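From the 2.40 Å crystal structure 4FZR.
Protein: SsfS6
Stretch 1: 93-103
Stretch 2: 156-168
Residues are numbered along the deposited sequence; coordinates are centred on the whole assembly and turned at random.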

ATOM      1  N   GLU A  93     -17.096 -16.945  30.502  1.00 49.12           N
ATOM      2  CA  GLU A  93     -16.518 -15.903  29.663  1.00 48.76           C
ATOM      3  C   GLU A  93     -15.290 -15.224  30.269  1.00 54.09           C
ATOM      4  O   GLU A  93     -14.311 -14.966  29.566  1.00 57.46           O
ATOM      5  N   LYS A  94     -15.337 -14.932  31.564  1.00 44.73           N
ATOM      6  CA  LYS A  94     -14.283 -14.138  32.192  1.00 51.35           C
ATOM      7  C   LYS A  94     -12.936 -14.863  32.237  1.00 49.82           C
ATOM      8  O   LYS A  94     -11.933 -14.337  31.754  1.00 45.37           O
ATOM      9  N   PRO A  95     -12.902 -16.072  32.815  1.00 53.39           N
ATOM     10  CA  PRO A  95     -11.618 -16.780  32.836  1.00 48.06           C
ATOM     11  C   PRO A  95     -11.168 -17.173  31.431  1.00 46.18           C
ATOM     12  O   PRO A  95      -9.991 -17.470  31.222  1.00 39.24           O
ATOM     13  N   LEU A  96     -12.103 -17.173  30.484  1.00 45.88           N
ATOM     14  CA  LEU A  96     -11.788 -17.434  29.084  1.00 43.06           C
ATOM     15  C   LEU A  96     -11.048 -16.242  28.489  1.00 48.26           C
ATOM     16  O   LEU A  96     -10.143 -16.402  27.672  1.00 38.01           O
ATOM     17  N   LEU A  97     -11.451 -15.045  28.903  1.00 44.22           N
ATOM     18  CA  LEU A  97     -10.785 -13.820  28.479  1.00 37.96           C
ATOM     19  C   LEU A  97      -9.337 -13.790  28.961  1.00 40.61           C
ATOM     20  O   LEU A  97      -8.441 -13.379  28.227  1.00 35.65           O
ATOM     21  N   GLU A  98      -9.116 -14.219  30.199  1.00 40.07           N
ATOM     22  CA  GLU A  98      -7.774 -14.251  30.764  1.00 39.44           C
ATOM     23  C   GLU A  98      -6.942 -15.326  30.074  1.00 38.33           C
ATOM     24  O   GLU A  98      -5.747 -15.150  29.839  1.00 36.90           O
ATOM     25  N   HIS A  99      -7.586 -16.443  29.750  1.00 32.74           N
ATOM     26  CA  HIS A  99      -6.937 -17.522  29.019  1.00 34.67           C
ATOM     27  C   HIS A  99      -6.378 -16.994  27.697  1.00 36.49           C
ATOM     28  O   HIS A  99      -5.208 -17.200  27.374  1.00 31.63           O
ATOM     29  N   ILE A 100      -7.230 -16.306  26.944  1.00 31.75           N
ATOM     30  CA  ILE A 100      -6.833 -15.664  25.696  1.00 38.05           C
ATOM     31  C   ILE A 100      -5.675 -14.696  25.914  1.00 35.39           C
ATOM     32  O   ILE A 100      -4.697 -14.704  25.164  1.00 32.64           O
ATOM     33  N   GLY A 101      -5.795 -13.863  26.942  1.00 33.11           N
ATOM     34  CA  GLY A 101      -4.778 -12.877  27.257  1.00 30.23           C
ATOM     35  C   GLY A 101      -3.405 -13.485  27.476  1.00 31.37           C
ATOM     36  O   GLY A 101      -2.401 -12.947  27.012  1.00 32.83           O
ATOM     37  N   ARG A 102      -3.358 -14.608  28.182  1.00 31.46           N
ATOM     38  CA  ARG A 102      -2.090 -15.268  28.467  1.00 30.46           C
ATOM     39  C   ARG A 102      -1.488 -15.839  27.184  1.00 27.16           C
ATOM     40  O   ARG A 102      -0.268 -15.882  27.029  1.00 22.39           O
ATOM     41  N   GLY A 103      -2.348 -16.267  26.265  1.00 26.93           N
ATOM     42  CA  GLY A 103      -1.905 -16.705  24.954  1.00 27.86           C
ATOM     43  C   GLY A 103      -1.131 -15.604  24.255  1.00 25.20           C
ATOM     44  O   GLY A 103       0.011 -15.796  23.842  1.00 21.34           O
ATOM     45  N   SER A 156     -12.367  -3.954  22.883  1.00 38.37           N
ATOM     46  CA  SER A 156     -11.201  -4.718  23.299  1.00 52.77           C
ATOM     47  C   SER A 156     -11.168  -4.850  24.821  1.00 54.03           C
ATOM     48  O   SER A 156     -10.694  -3.948  25.514  1.00 47.26           O
ATOM     49  N   PRO A 157     -11.680  -5.976  25.345  1.00 48.86           N
ATOM     50  CA  PRO A 157     -11.677  -6.239  26.787  1.00 44.44           C
ATOM     51  C   PRO A 157     -10.335  -5.924  27.443  1.00 55.13           C
ATOM     52  O   PRO A 157      -9.294  -6.367  26.954  1.00 55.07           O
ATOM     53  N   GLU A 158     -10.362  -5.164  28.535  1.00 54.02           N
ATOM     54  CA  GLU A 158      -9.146  -4.861  29.279  1.00 63.52           C
ATOM     55  C   GLU A 158      -8.632  -6.124  29.967  1.00 52.21           C
ATOM     56  O   GLU A 158      -7.468  -6.201  30.358  1.00 49.48           O
ATOM     57  N   LEU A 159      -9.511  -7.112  30.109  1.00 53.04           N
ATOM     58  CA  LEU A 159      -9.156  -8.383  30.734  1.00 54.51           C
ATOM     59  C   LEU A 159      -8.112  -9.144  29.926  1.00 50.11           C
ATOM     60  O   LEU A 159      -7.228  -9.792  30.491  1.00 44.22           O
ATOM     61  N   ILE A 160      -8.218  -9.068  28.603  1.00 46.49           N
ATOM     62  CA  ILE A 160      -7.268  -9.735  27.725  1.00 40.41           C
ATOM     63  C   ILE A 160      -5.894  -9.088  27.860  1.00 39.10           C
ATOM     64  O   ILE A 160      -4.894  -9.769  28.086  1.00 36.56           O
ATOM     65  N   LYS A 161      -5.857  -7.767  27.733  1.00 33.40           N
ATOM     66  CA  LYS A 161      -4.612  -7.020  27.843  1.00 38.75           C
ATOM     67  C   LYS A 161      -3.950  -7.232  29.202  1.00 36.85           C
ATOM     68  O   LYS A 161      -2.758  -7.528  29.274  1.00 37.42           O
ATOM     69  N   SER A 162      -4.723  -7.087  30.273  1.00 38.18           N
ATOM     70  CA  SER A 162      -4.179  -7.202  31.622  1.00 31.31           C
ATOM     71  C   SER A 162      -3.702  -8.619  31.922  1.00 30.19           C
ATOM     72  O   SER A 162      -2.691  -8.809  32.599  1.00 26.30           O
ATOM     73  N   ALA A 163      -4.429  -9.613  31.422  1.00 31.29           N
ATOM     74  CA  ALA A 163      -4.027 -10.999  31.607  1.00 24.52           C
ATOM     75  C   ALA A 163      -2.723 -11.246  30.853  1.00 34.14           C
ATOM     76  O   ALA A 163      -1.893 -12.051  31.274  1.00 29.95           O
ATOM     77  N   GLY A 164      -2.548 -10.536  29.740  1.00 34.41           N
ATOM     78  CA  GLY A 164      -1.343 -10.649  28.939  1.00 27.76           C
ATOM     79  C   GLY A 164      -0.144 -10.020  29.618  1.00 28.81           C
ATOM     80  O   GLY A 164       0.941 -10.603  29.644  1.00 27.79           O
ATOM     81  N   VAL A 165      -0.335  -8.821  30.161  1.00 33.34           N
ATOM     82  CA  VAL A 165       0.726  -8.144  30.895  1.00 39.19           C
ATOM     83  C   VAL A 165       1.171  -9.012  32.066  1.00 41.50           C
ATOM     84  O   VAL A 165       2.365  -9.152  32.329  1.00 41.98           O
ATOM     85  N   GLY A 166       0.197  -9.595  32.761  1.00 36.12           N
ATOM     86  CA  GLY A 166       0.470 -10.512  33.853  1.00 32.63           C
ATOM     87  C   GLY A 166       1.412 -11.630  33.452  1.00 33.30           C
ATOM     88  O   GLY A 166       2.441 -11.845  34.089  1.00 38.44           O
ATOM     89  N   GLU A 167       1.054 -12.341  32.388  1.00 34.43           N
ATOM     90  CA  GLU A 167       1.858 -13.455  31.888  1.00 34.93           C
ATOM     91  C   GLU A 167       3.301 -13.037  31.583  1.00 35.58           C
ATOM     92  O   GLU A 167       4.217 -13.860  31.624  1.00 36.92           O
ATOM     93  N   LEU A 168       3.503 -11.757  31.289  1.00 32.30           N
ATOM     94  CA  LEU A 168       4.832 -11.253  30.949  1.00 48.52           C
ATOM     95  C   LEU A 168       5.567 -10.681  32.161  1.00 45.54           C
ATOM     96  O   LEU A 168       6.569  -9.978  32.010  1.00 40.98           O
TER

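The two helices, 93-103 and 158-167, cross at -49° with their axes 6.9 Å apart at closest approach, a close spacing; at Gly 101 there is no room even for a CB. The hollow that permits it lies at Gly 101, whose CA is 4.0 Å from the CA of Ile 160. Gly 101 CA sits 3.2 Å from Ile 160 O and 4.0 Å from Ala 163 CB. An idealised CB built on Gly 101 would point toward the second helix and fall 2.4 Å from Ile 160 O and 2.6 Å from Ala 163 CB, both clashes. Gly 164 adds a second, lesser hollow: its CA lies 3.2 Å from Gly 101 O, and a CB modelled on Gly 164 would point sideways and be a tight 3.1 Å from Gly 101 O.

Ala 163 is the small bump beside this hollow. Its CB points toward the first helix and approaches Glu 98 O at 3.5 Å, with Glu 98 CB 3.9 Å from Ala 163 CB. The methyl rests against the backbone of Glu 98 and Gly 101 and the base of the Glu 98 side chain.

Around Leu 97 and the start of the second helix, larger side chains fill the space. Leu 97 points toward the second stretch with chi1 at -103°, between wells, and chi2 p. Its CD2 lies 3.8 Å from Pro 157 CB and 3.9 Å from Leu 159 CB, while Leu 97 CG is 4.1 Å from Ile 160 CG1, so it wedges among three apolar neighbours. Next to Gly 101, Ile 160, in the m,t rotamer, leaves its backbone sideways, yet its CG2 reaches Ile 100 CG2 at 4.0 Å; Ile 100 is likewise m,t and sideways. Leu 159 points toward the first helix, its chi1 also off-well at -101° and its chi2 m. This places Leu 159 CD1 3.7 Å from Glu 98 OE2 and 4.0 Å from Lys 94 CE, so the methyl is bordered by polar side chains. The CA-to-CB bond of Lys 94 points sideways, but the end of its side chain comes nearer.

At the other end, the CA-to-CB bond of Glu 167 (chi1 t, chi2 p) points toward the first helix, and Glu 167 OE1 lies 3.6 Å from Arg 102 CD. The approach is to a methylene carbon, and Glu 167 OE2 is hydrogen-bonded elsewhere in the structure. Arg 102 (m,t,m for chi1 to chi3) also brings its CG within 3.9 Å of Ala 163 O.

With hydrogens placed, no hydrogen bond crosses the interface. The stretches bury 542 Å², both sides summed; the evidence for close fit is the short contacts at Gly 101 and Gly 164.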

ATOM      1  CB  GLU A  93     -17.576 -14.849  29.341  1.00 43.16           C
ATOM      2  CG  GLU A  93     -17.005 -13.547  28.810  1.00 55.20           C
ATOM      3  CD  GLU A  93     -18.003 -12.774  27.971  1.00 63.88           C
ATOM      4  OE1 GLU A  93     -18.960 -13.394  27.463  1.00 75.62           O
ATOM      5  OE2 GLU A  93     -17.829 -11.546  27.818  1.00 66.27           O
ATOM      6  CB  LYS A  94     -14.691 -13.697  33.597  1.00 42.62           C
ATOM      7  CG  LYS A  94     -13.812 -12.593  34.157  1.00 56.14           C
ATOM      8  CD  LYS A  94     -13.061 -13.041  35.401  1.00 60.38           C
ATOM      9  CE  LYS A  94     -12.276 -11.895  36.025  1.00 64.70           C
ATOM     10  NZ  LYS A  94     -13.145 -10.739  36.395  1.00 65.31           N
ATOM     11  CB  PRO A  95     -11.919 -18.023  33.675  1.00 40.01           C
ATOM     12  CG  PRO A  95     -13.371 -18.263  33.468  1.00 50.91           C
ATOM     13  CD  PRO A  95     -13.998 -16.902  33.347  1.00 47.15           C
ATOM     14  CB  LEU A  96     -13.068 -17.695  28.290  1.00 36.84           C
ATOM     15  CG  LEU A  96     -12.909 -17.989  26.799  1.00 41.69           C
ATOM     16  CD1 LEU A  96     -11.952 -19.139  26.588  1.00 44.35           C
ATOM     17  CD2 LEU A  96     -14.260 -18.310  26.183  1.00 58.80           C
ATOM     18  CB  LEU A  97     -11.531 -12.594  29.013  1.00 40.48           C
ATOM     19  CG  LEU A  97     -12.410 -11.841  28.013  1.00 55.69           C
ATOM     20  CD1 LEU A  97     -13.278 -12.802  27.214  1.00 55.51           C
ATOM     21  CD2 LEU A  97     -13.269 -10.810  28.739  1.00 50.41           C
ATOM     22  CB  GLU A  98      -7.838 -14.501  32.272  1.00 33.76           C
ATOM     23  CG  GLU A  98      -8.488 -13.359  33.049  1.00 47.61           C
ATOM     24  CD  GLU A  98      -8.860 -13.734  34.476  1.00 65.41           C
ATOM     25  OE1 GLU A  98      -9.160 -14.921  34.729  1.00 58.52           O
ATOM     26  OE2 GLU A  98      -8.856 -12.835  35.344  1.00 61.28           O
ATOM     27  CB  HIS A  99      -7.942 -18.645  28.761  1.00 21.63           C
ATOM     28  CG  HIS A  99      -7.386 -19.790  27.979  1.00 19.44           C
ATOM     29  ND1 HIS A  99      -7.814 -20.096  26.703  1.00 25.08           N
ATOM     30  CD2 HIS A  99      -6.446 -20.713  28.288  1.00 30.70           C
ATOM     31  CE1 HIS A  99      -7.157 -21.152  26.261  1.00 25.98           C
ATOM     32  NE2 HIS A  99      -6.318 -21.547  27.203  1.00 33.48           N
ATOM     33  CB  ILE A 100      -8.012 -14.888  25.083  1.00 37.38           C
ATOM     34  CG1 ILE A 100      -9.027 -15.860  24.478  1.00 35.65           C
ATOM     35  CG2 ILE A 100      -7.520 -13.911  24.020  1.00 28.57           C
ATOM     36  CD1 ILE A 100     -10.303 -15.200  23.999  1.00 40.58           C
ATOM     37  CB  ARG A 102      -2.270 -16.361  29.524  1.00 32.47           C
ATOM     38  CG  ARG A 102      -2.713 -15.826  30.882  1.00 36.63           C
ATOM     39  CD  ARG A 102      -2.587 -16.870  31.982  1.00 33.25           C
ATOM     40  NE  ARG A 102      -3.489 -18.003  31.789  1.00 35.73           N
ATOM     41  CZ  ARG A 102      -4.754 -18.039  32.205  1.00 39.07           C
ATOM     42  NH1 ARG A 102      -5.287 -17.002  32.839  1.00 34.41           N
ATOM     43  NH2 ARG A 102      -5.492 -19.116  31.983  1.00 32.10           N
ATOM     44  CB  SER A 156      -9.921  -4.043  22.797  1.00 47.66           C
ATOM     45  OG  SER A 156      -9.928  -3.931  21.384  1.00 44.83           O
ATOM     46  CB  PRO A 157     -11.949  -7.741  26.863  1.00 49.76           C
ATOM     47  CG  PRO A 157     -12.758  -8.035  25.650  1.00 50.03           C
ATOM     48  CD  PRO A 157     -12.300  -7.076  24.583  1.00 46.82           C
ATOM     49  CB  GLU A 158      -9.407  -3.766  30.317  1.00 77.28           C
ATOM     50  CG  GLU A 158     -10.219  -4.230  31.519  1.00 89.44           C
ATOM     51  CD  GLU A 158     -10.572  -3.098  32.468  1.00 99.68           C
ATOM     52  OE1 GLU A 158      -9.845  -2.083  32.489  1.00101.77           O
ATOM     53  OE2 GLU A 158     -11.581  -3.227  33.194  1.00105.00           O
ATOM     54  CB  LEU A 159     -10.401  -9.252  30.912  1.00 47.95           C
ATOM     55  CG  LEU A 159     -10.999  -9.262  32.319  1.00 58.88           C
ATOM     56  CD1 LEU A 159     -10.066  -9.984  33.281  1.00 49.36           C
ATOM     57  CD2 LEU A 159     -11.287  -7.844  32.801  1.00 61.00           C
ATOM     58  CB  ILE A 160      -7.722  -9.680  26.250  1.00 39.69           C
ATOM     59  CG1 ILE A 160      -9.037 -10.446  26.074  1.00 37.81           C
ATOM     60  CG2 ILE A 160      -6.641 -10.252  25.337  1.00 31.69           C
ATOM     61  CD1 ILE A 160      -9.544 -10.502  24.643  1.00 32.04           C
ATOM     62  CB  LYS A 161      -4.875  -5.531  27.604  1.00 35.90           C
ATOM     63  CG  LYS A 161      -3.629  -4.662  27.582  1.00 33.69           C
ATOM     64  CD  LYS A 161      -3.865  -3.410  26.749  1.00 43.59           C
ATOM     65  CE  LYS A 161      -3.528  -2.141  27.511  1.00 40.74           C
ATOM     66  NZ  LYS A 161      -4.311  -0.979  27.005  1.00 41.26           N
ATOM     67  CB  SER A 162      -5.214  -6.768  32.663  1.00 42.33           C
ATOM     68  OG  SER A 162      -6.384  -7.569  32.604  1.00 55.42           O
ATOM     69  CB  ALA A 163      -5.115 -11.940  31.127  1.00 28.93           C
ATOM     70  CB  VAL A 165       0.265  -6.773  31.423  1.00 36.60           C
ATOM     71  CG1 VAL A 165       1.318  -6.181  32.350  1.00 41.01           C
ATOM     72  CG2 VAL A 165      -0.024  -5.824  30.264  1.00 39.73           C
ATOM     73  CB  GLU A 167       1.207 -14.044  30.632  1.00 26.73           C
ATOM     74  CG  GLU A 167       1.879 -15.302  30.097  1.00 28.30           C
ATOM     75  CD  GLU A 167       1.518 -16.545  30.889  1.00 41.38           C
ATOM     76  OE1 GLU A 167       1.031 -16.408  32.032  1.00 45.90           O
ATOM     77  OE2 GLU A 167       1.717 -17.663  30.367  1.00 40.14           O
ATOM     78  CB  LEU A 168       4.719 -10.178  29.866  1.00 45.49           C
ATOM     79  CG  LEU A 168       4.360 -10.672  28.465  1.00 36.62           C
ATOM     80  CD1 LEU A 168       4.193  -9.487  27.530  1.00 38.28           C
ATOM     81  CD2 LEU A 168       5.426 -11.631  27.948  1.00 31.61           C
TER